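Local coordinates for Two-component insecticidal protein 16 kDa unit (Alcaligenes faecalis, PDB 5V3S) that probably serves as the aegerolysin-family 16 kDa unit of a two-component insecticidal toxin that kills corn rootworm, at residues 40-45 with 72-77. Numbering follows the deposited sequence.
Sequences WGKFHV and ASCGRE
Lys42 and Cys74 form an antiparallel hydrogen-bonded pair, joined by Lys42 N to Cys74 O (3.1 Å) and Cys74 N to Lys42 O. Lys42 O also accepts from Ser73 OG (2.7 Å), a donor above the carbonyl plane, whereas Cys74 N lies in it. Serine suits this place because its short hydroxyl, anti to the backbone N (chi1 179°), reaches a neighbouring strand's carbonyl and still bonds to Thr83. On the face of the sheet shared with Cys74, the extended Lys42 chain passes Cys74 SG with its CE (3.7 Å), and its NZ forms a salt bridge with Glu77 OE1 on the syn side, tilted 31° out of the carboxylate plane, at 2.6 Å. The length of lysine lets a strand residue reach Glu77 in the loop after the partner strand; Lys49 O and Tyr16 OH also hydrogen-bond to the ammonium. Nearer its root, Lys42 CB lies over one face of the Arg76 guanidinium, 3.4 Å from Arg76 NH2; that nitrogen pairs with Glu52 and, through a water, with Gly41 O. Gly41 has positive phi (84°), and its CA lies 3.5 Å from Cys74 O, a closeness that leaves no space for a CB.

At the other end His44 N bonds to Ala72 O. The small Ala72 CB packs over one face of the imidazole in a CH-pi contact, 3.9 Å from the ring centroid. His44 ND1 donates to Val45 O, which helps to hold the ring's rotation, and a water joins NE2 to Ser73 O. Phe43 lies on the opposite face, beside Ser73, where its side chain packs on Leu38, Pro55 and Ile58. The whole is an antiparallel strand pairing, 40-44 on 68-74, within the mixed sheet of the aegerolysin beta-sandwich.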
loop_
_atom_site.group_PDB
_atom_site.type_symbol
_atom_site.label_atom_id
_atom_site.label_comp_id
_atom_site.label_asym_id
_atom_site.label_seq_id
_atom_site.Cartn_x
_atom_site.Cartn_y
_atom_site.Cartn_z
ATOM N N TRP A 40 -11.133 -8.128 3.157
ATOM C CA TRP A 40 -11.922 -7.515 4.243
ATOM C C TRP A 40 -11.689 -6.026 4.256
ATOM O O TRP A 40 -10.557 -5.561 3.957
ATOM C CB TRP A 40 -11.494 -8.074 5.578
ATOM C CG TRP A 40 -11.776 -9.505 5.720
ATOM C CD1 TRP A 40 -10.924 -10.520 5.496
ATOM C CD2 TRP A 40 -13.029 -10.112 6.149
ATOM N NE1 TRP A 40 -11.537 -11.726 5.725
ATOM C CE2 TRP A 40 -12.829 -11.510 6.133
ATOM C CE3 TRP A 40 -14.273 -9.605 6.522
ATOM C CZ2 TRP A 40 -13.840 -12.428 6.465
ATOM C CZ3 TRP A 40 -15.310 -10.532 6.901
ATOM C CH2 TRP A 40 -15.066 -11.925 6.856
ATOM N N GLY A 41 -12.723 -5.298 4.655
ATOM C CA GLY A 41 -12.738 -3.882 4.776
ATOM C C GLY A 41 -13.024 -3.135 3.511
ATOM O O GLY A 41 -13.540 -3.687 2.518
ATOM N N LYS A 42 -12.663 -1.860 3.515
ATOM C CA LYS A 42 -12.894 -0.999 2.390
ATOM C C LYS A 42 -11.698 -0.079 2.110
ATOM O O LYS A 42 -10.874 0.132 2.974
ATOM C CB LYS A 42 -14.138 -0.105 2.647
ATOM C CG LYS A 42 -13.962 0.845 3.820
ATOM C CD LYS A 42 -15.277 1.664 4.071
ATOM C CE LYS A 42 -15.114 2.624 5.265
ATOM N NZ LYS A 42 -16.390 3.405 5.419
ATOM N N PHE A 43 -11.574 0.366 0.878
ATOM C CA PHE A 43 -10.653 1.394 0.528
ATOM C C PHE A 43 -11.425 2.692 0.660
ATOM O O PHE A 43 -12.654 2.709 0.541
ATOM C CB PHE A 43 -10.147 1.249 -0.931
ATOM C CG PHE A 43 -9.083 0.141 -1.144
ATOM C CD1 PHE A 43 -7.891 0.187 -0.516
ATOM C CD2 PHE A 43 -9.294 -0.831 -2.085
ATOM C CE1 PHE A 43 -6.942 -0.783 -0.714
ATOM C CE2 PHE A 43 -8.344 -1.796 -2.331
ATOM C CZ PHE A 43 -7.159 -1.767 -1.630
ATOM N N HIS A 44 -10.689 3.770 0.868
ATOM C CA HIS A 44 -11.249 5.098 0.992
ATOM C C HIS A 44 -10.198 6.194 0.754
ATOM O O HIS A 44 -8.941 5.998 0.839
ATOM C CB HIS A 44 -11.947 5.340 2.371
ATOM C CG HIS A 44 -10.995 5.300 3.501
ATOM N ND1 HIS A 44 -10.259 6.419 3.871
ATOM C CD2 HIS A 44 -10.559 4.296 4.267
ATOM C CE1 HIS A 44 -9.444 6.093 4.839
ATOM N NE2 HIS A 44 -9.593 4.808 5.090
ATOM N N VAL A 45 -10.765 7.359 0.494
ATOM C CA VAL A 45 -9.982 8.564 0.196
ATOM C C VAL A 45 -9.166 8.820 1.440
ATOM O O VAL A 45 -9.707 8.801 2.571
ATOM C CB VAL A 45 -10.885 9.805 -0.187
ATOM C CG1 VAL A 45 -10.039 11.075 -0.274
ATOM C CG2 VAL A 45 -11.627 9.558 -1.483
ATOM N N ALA A 72 -5.535 3.990 1.223
ATOM C CA ALA A 72 -6.006 3.949 2.616
ATOM C C ALA A 72 -7.109 2.944 2.721
ATOM O O ALA A 72 -7.936 2.873 1.844
ATOM C CB ALA A 72 -6.523 5.302 2.996
ATOM N N SER A 73 -7.129 2.173 3.777
ATOM C CA SER A 73 -8.190 1.219 3.932
ATOM C C SER A 73 -8.444 1.089 5.414
ATOM O O SER A 73 -7.545 1.198 6.143
ATOM C CB SER A 73 -7.644 -0.085 3.425
ATOM O OG SER A 73 -8.555 -1.122 3.540
ATOM N N CYS A 74 -9.685 0.779 5.805
ATOM C CA CYS A 74 -10.040 0.573 7.188
ATOM C C CYS A 74 -11.174 -0.437 7.263
ATOM O O CYS A 74 -11.638 -0.963 6.263
ATOM C CB CYS A 74 -10.506 1.905 7.839
ATOM S SG CYS A 74 -11.955 2.655 7.099
ATOM N N GLY A 75 -11.632 -0.724 8.477
ATOM C CA GLY A 75 -12.773 -1.603 8.589
ATOM C C GLY A 75 -14.040 -1.042 8.015
ATOM O O GLY A 75 -14.254 0.165 7.968
ATOM N N ARG A 76 -14.930 -1.947 7.610
ATOM C CA ARG A 76 -16.252 -1.627 7.083
ATOM C C ARG A 76 -17.225 -1.527 8.256
ATOM O O ARG A 76 -17.357 -2.435 9.070
ATOM C CB ARG A 76 -16.750 -2.722 6.097
ATOM C CG ARG A 76 -17.979 -2.261 5.362
ATOM C CD ARG A 76 -18.354 -3.198 4.279
ATOM N NE ARG A 76 -17.385 -3.139 3.177
ATOM C CZ ARG A 76 -17.362 -2.147 2.294
ATOM N NH1 ARG A 76 -18.201 -1.169 2.352
ATOM N NH2 ARG A 76 -16.494 -2.202 1.254
ATOM N N GLU A 77 -17.838 -0.356 8.370
ATOM C CA GLU A 77 -18.968 -0.131 9.272
ATOM C C GLU A 77 -19.986 -1.304 9.307
ATOM O O GLU A 77 -20.572 -1.664 8.287
ATOM C CB GLU A 77 -19.652 1.210 8.907
ATOM C CG GLU A 77 -20.040 1.356 7.433
ATOM C CD GLU A 77 -18.862 1.584 6.477
ATOM O OE1 GLU A 77 -17.734 1.733 6.944
ATOM O OE2 GLU A 77 -19.065 1.618 5.250
HETATM O O HOH W 1 -14.884 -4.194 0.303
HETATM O O HOH W 2 -7.421 4.369 -0.894
HETATM O O HOH W 3 -7.266 4.297 6.891
#